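Long-range contacts in contact-dependent inhibitor A (Enterobacter cloacae subsp. cloacae, PDB 4NTQ), which carries a C-terminal toxin domain that acts as a ribosomal RNase in target bacteria and is bound here by its immunity protein CdiI: residues 175-180 against 189-194; 199-204 against 214-219. All blocks are in the same frame, centred on the assembly; numbering follows the deposited sequence.

Interaction 1 (175-180 against 189-194); sequences DRRIPP and GQPVFY
Strands 176-178 and 192-194 run antiparallel, their axes 4.6 Å apart at closest approach and their directions 148° apart. Ile-178 and Val-192 form a hydrogen-bonded pair: Ile-178 N donates a hydrogen bond to Val-192 O at 2.7 Å, almost along the C=O axis, and Val-192 N returns a bond to Ile-178 O at 2.9 Å, in the carbonyl plane. At the other end Tyr-194 N binds Arg-176 O at 2.9 Å from above the carbonyl plane, while the return bond from Arg-176 N to Tyr-194 O is weak; Asp-175 and Arg-176 together sit opposite the single residue Tyr-194, the two-against-one of a classic beta bulge. On one face Arg-177 CG stands anti to the backbone N (chi1 170°), and the extended chain crosses Phe-193 and Pro-191 obliquely. Its CB meets Phe-193 CE1 at 3.7 Å and its NE passes Pro-191 CB at 3.9 Å, while its NH1 binds the carbonyl of Asn-186. On the opposite face Ile-178 and Tyr-194 lie side by side, with Ile-178 CD1 3.9 Å from Tyr-194 CB; Phe-76 of the CdiI chain packs on Ile-178 and Val-192. Beyond the strand, Pro-180 CD rests 3.4 Å from Gln-190 O, and its ring approaches Gly-189. This is an antiparallel strand pair at the margin of the toxin's sheet, with the immunity protein against one face.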
ATOM      1  N   ASP A 175      18.039  -9.372  -3.948  1.00 78.31           N
ATOM      2  CA  ASP A 175      18.477  -9.507  -5.336  1.00 80.27           C
ATOM      3  C   ASP A 175      17.373  -9.430  -6.376  1.00 76.99           C
ATOM      4  O   ASP A 175      17.600  -8.972  -7.496  1.00 71.24           O
ATOM      5  CB  ASP A 175      19.192 -10.845  -5.519  1.00 89.72           C
ATOM      6  CG  ASP A 175      20.501 -10.912  -4.773  1.00105.16           C
ATOM      7  OD1 ASP A 175      21.115  -9.846  -4.562  1.00110.12           O
ATOM      8  OD2 ASP A 175      20.921 -12.030  -4.405  1.00111.24           O
ATOM      9  N   ARG A 176      16.190  -9.906  -6.014  1.00 66.13           N
ATOM     10  CA  ARG A 176      15.131 -10.107  -6.989  1.00 65.62           C
ATOM     11  C   ARG A 176      14.197  -8.905  -7.074  1.00 61.36           C
ATOM     12  O   ARG A 176      13.320  -8.723  -6.232  1.00 62.27           O
ATOM     13  CB  ARG A 176      14.356 -11.397  -6.674  1.00 74.54           C
ATOM     14  CG  ARG A 176      13.278 -11.777  -7.686  1.00 74.17           C
ATOM     15  CD  ARG A 176      13.796 -11.681  -9.114  1.00 83.89           C
ATOM     16  NE  ARG A 176      14.932 -12.568  -9.358  1.00 93.86           N
ATOM     17  CZ  ARG A 176      15.651 -12.580 -10.480  1.00 94.83           C
ATOM     18  NH1 ARG A 176      15.359 -11.749 -11.473  1.00 93.18           N
ATOM     19  NH2 ARG A 176      16.666 -13.423 -10.609  1.00 96.60           N
ATOM     20  N   ARG A 177      14.393  -8.076  -8.092  1.00 67.35           N
ATOM     21  CA  ARG A 177      13.468  -6.986  -8.337  1.00 63.75           C
ATOM     22  C   ARG A 177      12.156  -7.569  -8.819  1.00 57.79           C
ATOM     23  O   ARG A 177      12.113  -8.250  -9.837  1.00 69.08           O
ATOM     24  CB  ARG A 177      14.005  -6.033  -9.399  1.00 61.42           C
ATOM     25  CG  ARG A 177      12.959  -5.023  -9.856  1.00 75.98           C
ATOM     26  CD  ARG A 177      13.483  -4.085 -10.931  1.00 77.78           C
ATOM     27  NE  ARG A 177      12.558  -2.981 -11.185  1.00 72.59           N
ATOM     28  CZ  ARG A 177      11.649  -2.970 -12.155  1.00 71.45           C
ATOM     29  NH1 ARG A 177      11.539  -4.010 -12.977  1.00 65.29           N
ATOM     30  NH2 ARG A 177      10.848  -1.917 -12.303  1.00 65.65           N
ATOM     31  N   ILE A 178      11.086  -7.320  -8.085  1.00 53.56           N
ATOM     32  CA  ILE A 178       9.771  -7.718  -8.560  1.00 52.20           C
ATOM     33  C   ILE A 178       9.001  -6.485  -8.983  1.00 54.68           C
ATOM     34  O   ILE A 178       8.621  -5.675  -8.144  1.00 55.05           O
ATOM     35  CB  ILE A 178       8.956  -8.430  -7.483  1.00 50.27           C
ATOM     36  CG1 ILE A 178       9.708  -9.652  -6.955  1.00 52.43           C
ATOM     37  CG2 ILE A 178       7.589  -8.812  -8.036  1.00 48.72           C
ATOM     38  CD1 ILE A 178       9.006 -10.327  -5.793  1.00 50.49           C
ATOM     39  N   PRO A 179       8.772  -6.335 -10.291  1.00 54.77           N
ATOM     40  CA  PRO A 179       8.040  -5.176 -10.807  1.00 52.71           C
ATOM     41  C   PRO A 179       6.549  -5.360 -10.594  1.00 54.35           C
ATOM     42  O   PRO A 179       6.089  -6.499 -10.539  1.00 51.40           O
ATOM     43  CB  PRO A 179       8.366  -5.198 -12.299  1.00 57.49           C
ATOM     44  CG  PRO A 179       8.634  -6.642 -12.593  1.00 59.51           C
ATOM     45  CD  PRO A 179       9.273  -7.211 -11.365  1.00 57.51           C
ATOM     46  N   PRO A 180       5.802  -4.256 -10.476  1.00 48.20           N
ATOM     47  CA  PRO A 180       4.353  -4.310 -10.245  1.00 45.72           C
ATOM     48  C   PRO A 180       3.569  -4.943 -11.390  1.00 52.02           C
ATOM     49  O   PRO A 180       2.473  -5.450 -11.152  1.00 57.78           O
ATOM     50  CB  PRO A 180       3.960  -2.835 -10.080  1.00 48.65           C
ATOM     51  CG  PRO A 180       5.091  -2.061 -10.677  1.00 58.93           C
ATOM     52  CD  PRO A 180       6.322  -2.880 -10.450  1.00 48.86           C
ATOM     53  N   GLY A 189       7.007   1.441 -12.727  1.00 68.83           N
ATOM     54  CA  GLY A 189       6.339   1.573 -11.443  1.00 53.75           C
ATOM     55  C   GLY A 189       7.143   1.292 -10.190  1.00 62.35           C
ATOM     56  O   GLY A 189       8.292   0.869 -10.266  1.00 69.90           O
ATOM     57  N   GLN A 190       6.532   1.546  -9.031  1.00 53.50           N
ATOM     58  CA  GLN A 190       7.155   1.244  -7.750  1.00 50.78           C
ATOM     59  C   GLN A 190       7.323  -0.251  -7.659  1.00 46.64           C
ATOM     60  O   GLN A 190       6.343  -0.988  -7.635  1.00 46.73           O
ATOM     61  CB  GLN A 190       6.310   1.735  -6.570  1.00 46.64           C
ATOM     62  CG  GLN A 190       6.547   3.185  -6.144  1.00 64.98           C
ATOM     63  CD  GLN A 190       5.710   3.585  -4.924  1.00 73.56           C
ATOM     64  OE1 GLN A 190       4.742   4.343  -5.038  1.00 74.19           O
ATOM     65  NE2 GLN A 190       6.084   3.074  -3.753  1.00 73.57           N
ATOM     66  N   PRO A 191       8.575  -0.714  -7.621  1.00 48.86           N
ATOM     67  CA  PRO A 191       8.770  -2.151  -7.552  1.00 49.10           C
ATOM     68  C   PRO A 191       8.968  -2.547  -6.111  1.00 47.42           C
ATOM     69  O   PRO A 191       8.971  -1.716  -5.214  1.00 44.94           O
ATOM     70  CB  PRO A 191      10.092  -2.330  -8.277  1.00 55.39           C
ATOM     71  CG  PRO A 191      10.872  -1.142  -7.815  1.00 55.21           C
ATOM     72  CD  PRO A 191       9.863  -0.009  -7.726  1.00 57.38           C
ATOM     73  N   VAL A 192       9.178  -3.834  -5.915  1.00 52.21           N
ATOM     74  CA  VAL A 192       9.413  -4.400  -4.615  1.00 47.51           C
ATOM     75  C   VAL A 192      10.661  -5.282  -4.791  1.00 56.52           C
ATOM     76  O   VAL A 192      10.815  -5.925  -5.828  1.00 56.48           O
ATOM     77  CB  VAL A 192       8.158  -5.211  -4.208  1.00 43.49           C
ATOM     78  CG1 VAL A 192       8.520  -6.484  -3.548  1.00 42.46           C
ATOM     79  CG2 VAL A 192       7.223  -4.380  -3.346  1.00 36.62           C
ATOM     80  N   PHE A 193      11.560  -5.285  -3.807  1.00 45.40           N
ATOM     81  CA  PHE A 193      12.773  -6.093  -3.885  1.00 52.18           C
ATOM     82  C   PHE A 193      12.771  -7.247  -2.879  1.00 57.54           C
ATOM     83  O   PHE A 193      12.504  -7.056  -1.696  1.00 55.20           O
ATOM     84  CB  PHE A 193      14.019  -5.213  -3.736  1.00 54.90           C
ATOM     85  CG  PHE A 193      14.098  -4.112  -4.765  1.00 59.43           C
ATOM     86  CD1 PHE A 193      14.719  -4.327  -5.987  1.00 60.77           C
ATOM     87  CD2 PHE A 193      13.524  -2.874  -4.522  1.00 51.45           C
ATOM     88  CE1 PHE A 193      14.783  -3.323  -6.934  1.00 58.63           C
ATOM     89  CE2 PHE A 193      13.585  -1.865  -5.471  1.00 55.46           C
ATOM     90  CZ  PHE A 193      14.216  -2.091  -6.676  1.00 57.29           C
ATOM     91  N   TYR A 194      13.083  -8.443  -3.370  1.00 56.54           N
ATOM     92  CA  TYR A 194      12.864  -9.677  -2.625  1.00 59.53           C
ATOM     93  C   TYR A 194      14.151 -10.273  -2.042  1.00 75.13           C
ATOM     94  O   TYR A 194      15.182 -10.334  -2.710  1.00 76.44           O
ATOM     95  CB  TYR A 194      12.187 -10.692  -3.542  1.00 63.53           C
ATOM     96  CG  TYR A 194      11.669 -11.928  -2.858  1.00 61.56           C
ATOM     97  CD1 TYR A 194      11.689 -13.153  -3.513  1.00 65.52           C
ATOM     98  CD2 TYR A 194      11.153 -11.878  -1.572  1.00 60.29           C
ATOM     99  CE1 TYR A 194      11.215 -14.293  -2.913  1.00 63.53           C
ATOM    100  CE2 TYR A 194      10.661 -13.017  -0.960  1.00 63.40           C
ATOM    101  CZ  TYR A 194      10.702 -14.224  -1.637  1.00 64.67           C
ATOM    102  OH  TYR A 194      10.225 -15.368  -1.048  1.00 62.51           O
TER

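Interaction 2 (199-204 against 214-219); sequences YITPDI and KMFNSK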
ATOM      1  N   TYR A 199      10.474  -8.304   1.709  1.00 51.17           N
ATOM      2  CA  TYR A 199      10.451  -7.349   0.607  1.00 46.10           C
ATOM      3  C   TYR A 199      10.720  -5.926   1.085  1.00 46.00           C
ATOM      4  O   TYR A 199      10.228  -5.505   2.134  1.00 48.33           O
ATOM      5  CB  TYR A 199       9.095  -7.387  -0.110  1.00 44.71           C
ATOM      6  CG  TYR A 199       8.644  -8.771  -0.547  1.00 52.23           C
ATOM      7  CD1 TYR A 199       8.859  -9.221  -1.849  1.00 50.60           C
ATOM      8  CD2 TYR A 199       7.996  -9.627   0.339  1.00 45.89           C
ATOM      9  CE1 TYR A 199       8.435 -10.477  -2.260  1.00 49.89           C
ATOM     10  CE2 TYR A 199       7.577 -10.889  -0.065  1.00 48.28           C
ATOM     11  CZ  TYR A 199       7.809 -11.312  -1.362  1.00 45.55           C
ATOM     12  OH  TYR A 199       7.401 -12.567  -1.753  1.00 52.27           O
ATOM     13  N   ILE A 200      11.494  -5.175   0.313  1.00 47.11           N
ATOM     14  CA  ILE A 200      11.685  -3.763   0.606  1.00 40.36           C
ATOM     15  C   ILE A 200      11.320  -2.912  -0.602  1.00 48.82           C
ATOM     16  O   ILE A 200      11.406  -3.373  -1.740  1.00 51.27           O
ATOM     17  CB  ILE A 200      13.126  -3.448   1.018  1.00 42.38           C
ATOM     18  CG1 ILE A 200      14.113  -3.986  -0.008  1.00 45.41           C
ATOM     19  CG2 ILE A 200      13.451  -4.033   2.373  1.00 45.99           C
ATOM     20  CD1 ILE A 200      15.553  -3.693   0.335  1.00 47.81           C
ATOM     21  N   THR A 201      10.868  -1.686  -0.336  1.00 45.07           N
ATOM     22  CA  THR A 201      10.712  -0.646  -1.349  1.00 49.59           C
ATOM     23  C   THR A 201      11.272   0.598  -0.729  1.00 47.50           C
ATOM     24  O   THR A 201      11.182   0.766   0.486  1.00 45.15           O
ATOM     25  CB  THR A 201       9.247  -0.298  -1.680  1.00 50.26           C
ATOM     26  OG1 THR A 201       8.579   0.162  -0.498  1.00 52.01           O
ATOM     27  CG2 THR A 201       8.521  -1.467  -2.222  1.00 49.56           C
ATOM     28  N   PRO A 202      11.846   1.482  -1.558  1.00 53.57           N
ATOM     29  CA  PRO A 202      12.398   2.752  -1.085  1.00 46.77           C
ATOM     30  C   PRO A 202      11.358   3.620  -0.407  1.00 44.23           C
ATOM     31  O   PRO A 202      10.237   3.771  -0.900  1.00 43.52           O
ATOM     32  CB  PRO A 202      12.886   3.426  -2.376  1.00 56.80           C
ATOM     33  CG  PRO A 202      12.213   2.693  -3.484  1.00 56.30           C
ATOM     34  CD  PRO A 202      12.085   1.293  -2.998  1.00 56.61           C
ATOM     35  N   ASP A 203      11.745   4.182   0.729  1.00 42.95           N
ATOM     36  CA  ASP A 203      10.873   5.054   1.493  1.00 48.00           C
ATOM     37  C   ASP A 203      10.807   6.375   0.750  1.00 56.66           C
ATOM     38  O   ASP A 203      11.805   7.091   0.647  1.00 63.55           O
ATOM     39  CB  ASP A 203      11.421   5.233   2.916  1.00 50.38           C
ATOM     40  CG  ASP A 203      10.453   5.937   3.833  1.00 67.03           C
ATOM     41  OD1 ASP A 203      10.838   6.276   4.974  1.00 72.16           O
ATOM     42  OD2 ASP A 203       9.304   6.158   3.415  1.00 76.19           O
ATOM     43  N   ILE A 204       9.630   6.674   0.210  1.00 61.02           N
ATOM     44  CA  ILE A 204       9.405   7.894  -0.562  1.00 61.61           C
ATOM     45  C   ILE A 204       8.818   8.994   0.305  1.00 68.25           C
ATOM     46  O   ILE A 204       8.532  10.084  -0.184  1.00 63.08           O
ATOM     47  CB  ILE A 204       8.422   7.657  -1.730  1.00 56.67           C
ATOM     48  CG1 ILE A 204       7.031   7.319  -1.192  1.00 51.55           C
ATOM     49  CG2 ILE A 204       8.938   6.568  -2.661  1.00 49.82           C
ATOM     50  CD1 ILE A 204       5.982   7.174  -2.256  1.00 53.66           C
ATOM     51  N   LYS A 214      10.852   0.813   3.362  1.00 37.65           N
ATOM     52  CA  LYS A 214       9.713   0.198   4.037  1.00 35.98           C
ATOM     53  C   LYS A 214       9.851  -1.289   3.772  1.00 40.56           C
ATOM     54  O   LYS A 214      10.222  -1.679   2.668  1.00 44.78           O
ATOM     55  CB  LYS A 214       8.390   0.726   3.477  1.00 37.14           C
ATOM     56  CG  LYS A 214       8.274   2.245   3.526  1.00 37.63           C
ATOM     57  CD  LYS A 214       7.275   2.693   4.570  1.00 43.51           C
ATOM     58  CE  LYS A 214       7.192   4.222   4.669  1.00 43.70           C
ATOM     59  NZ  LYS A 214       8.014   4.769   5.796  1.00 43.41           N
HETATM   60  N   MSE A 215       9.579  -2.122   4.774  1.00 40.14           N
HETATM   61  CA  MSE A 215       9.742  -3.562   4.604  1.00 32.61           C
HETATM   62  C   MSE A 215       8.427  -4.287   4.792  1.00 43.65           C
HETATM   63  O   MSE A 215       7.626  -3.907   5.637  1.00 44.42           O
HETATM   64  CB  MSE A 215      10.783  -4.102   5.576  1.00 40.74           C
HETATM   65  CG  MSE A 215      11.011  -5.605   5.495  1.00 36.49           C
HETATM   66 SE   MSE A 215      12.414  -6.181   6.726  1.00 54.09          SE
HETATM   67  CE  MSE A 215      13.775  -4.872   6.208  1.00 53.35           C
ATOM     68  N   PHE A 216       8.203  -5.330   4.000  1.00 35.45           N
ATOM     69  CA  PHE A 216       7.011  -6.153   4.146  1.00 36.05           C
ATOM     70  C   PHE A 216       7.405  -7.617   4.336  1.00 39.85           C
ATOM     71  O   PHE A 216       8.365  -8.093   3.729  1.00 36.87           O
ATOM     72  CB  PHE A 216       6.103  -6.005   2.927  1.00 34.69           C
ATOM     73  CG  PHE A 216       5.663  -4.593   2.667  1.00 29.82           C
ATOM     74  CD1 PHE A 216       4.420  -4.152   3.084  1.00 35.52           C
ATOM     75  CD2 PHE A 216       6.494  -3.704   2.010  1.00 32.80           C
ATOM     76  CE1 PHE A 216       4.011  -2.849   2.846  1.00 30.23           C
ATOM     77  CE2 PHE A 216       6.089  -2.401   1.759  1.00 38.87           C
ATOM     78  CZ  PHE A 216       4.845  -1.976   2.178  1.00 36.69           C
ATOM     79  N   ASN A 217       6.676  -8.338   5.176  1.00 42.67           N
ATOM     80  CA  ASN A 217       7.051  -9.732   5.412  1.00 48.08           C
ATOM     81  C   ASN A 217       6.626 -10.680   4.291  1.00 49.62           C
ATOM     82  O   ASN A 217       6.076 -10.239   3.278  1.00 46.84           O
ATOM     83  CB  ASN A 217       6.599 -10.225   6.792  1.00 40.41           C
ATOM     84  CG  ASN A 217       5.105 -10.416   6.899  1.00 42.55           C
ATOM     85  OD1 ASN A 217       4.365 -10.272   5.927  1.00 46.61           O
ATOM     86  ND2 ASN A 217       4.652 -10.756   8.097  1.00 45.08           N
ATOM     87  N   SER A 218       6.867 -11.975   4.487  1.00 46.74           N
ATOM     88  CA  SER A 218       6.670 -12.971   3.438  1.00 44.45           C
ATOM     89  C   SER A 218       5.226 -12.998   2.959  1.00 45.36           C
ATOM     90  O   SER A 218       4.939 -13.479   1.869  1.00 53.50           O
ATOM     91  CB  SER A 218       7.090 -14.359   3.924  1.00 47.88           C
ATOM     92  OG  SER A 218       6.219 -14.815   4.941  1.00 48.92           O
ATOM     93  N   LYS A 219       4.318 -12.474   3.776  1.00 44.45           N
ATOM     94  CA  LYS A 219       2.914 -12.360   3.384  1.00 45.06           C
ATOM     95  C   LYS A 219       2.517 -10.932   2.977  1.00 41.12           C
ATOM     96  O   LYS A 219       1.347 -10.640   2.772  1.00 47.02           O
ATOM     97  CB  LYS A 219       2.003 -12.862   4.507  1.00 44.22           C
ATOM     98  CG  LYS A 219       1.960 -14.378   4.643  1.00 55.01           C
ATOM     99  CD  LYS A 219       1.647 -14.786   6.084  1.00 66.82           C
ATOM    100  CE  LYS A 219       1.173 -16.232   6.184  1.00 73.63           C
ATOM    101  NZ  LYS A 219       2.165 -17.152   5.577  1.00 81.20           N
TER
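A beta hairpin in the middle of the toxin's antiparallel sheet brings strand 199-202 against strand 213-216. Two hydrogen-bonded pairs hold it. Tyr-199 N binds Phe-216 O at 2.9 Å and Phe-216 N binds Tyr-199 O at 2.8 Å, both in the carbonyl plane; Lys-214 N meets Thr-201 O at 2.9 Å and Thr-201 N meets Lys-214 O at 3.1 Å, both nearly along the C=O axis. Between them Ile-200 CG2 touches the selenomethionine methyl, Met-215 CE, at 3.9 Å. On the other face Tyr-199 turns the edge of its ring to the carbonyls of Phe-216 and Asn-217, with CD2 3.6 Å from Asn-217 O, and its ring meets Phe-97 of the CdiI chain. The Lys-214 chain bends at chi2 (-109°) and chi4 (-98°), bringing NZ to Asp-203 OD2 at 3.0 Å in a salt bridge whose hydrogen bond is weak; Thr-225 OG1 is the stronger partner of NZ. Arg-222 NH2 brings a second positive charge close to NZ, which the Asp-203 carboxylate probably helps to offset. Asn-217 OD1 accepts from Lys-219 N at 3.1 Å and also from Lys-221 N, so the hairpin strand runs out into an Asx turn.

Overall arrangement
Interactions 1 and 2 follow one another along the chain and lie side by side in one antiparallel sheet, their centres about 10 Å apart. Strands 192-194 and 199-202 are the neighbours that link them: Phe-193 N lies 2.8 Å from Ile-200 O, a probable hydrogen bond. Next to it the rings of Tyr-194 and Tyr-199 stack, with Tyr-194 CD2 3.1 Å from Tyr-199 CE1, and Val-192 CG1 packs against Tyr-199 CD1 at 3.2 Å. Val-192, Tyr-199, Thr-201 and Phe-216 thus share a face that meets the CdiI chain, whose Phe-78 and Val-95 pack on Thr-201 and Phe-216. Phe-193 and Ile-200 lie on the reverse face, where both touch Phe-174 and Phe-193 also reaches helix 164-170.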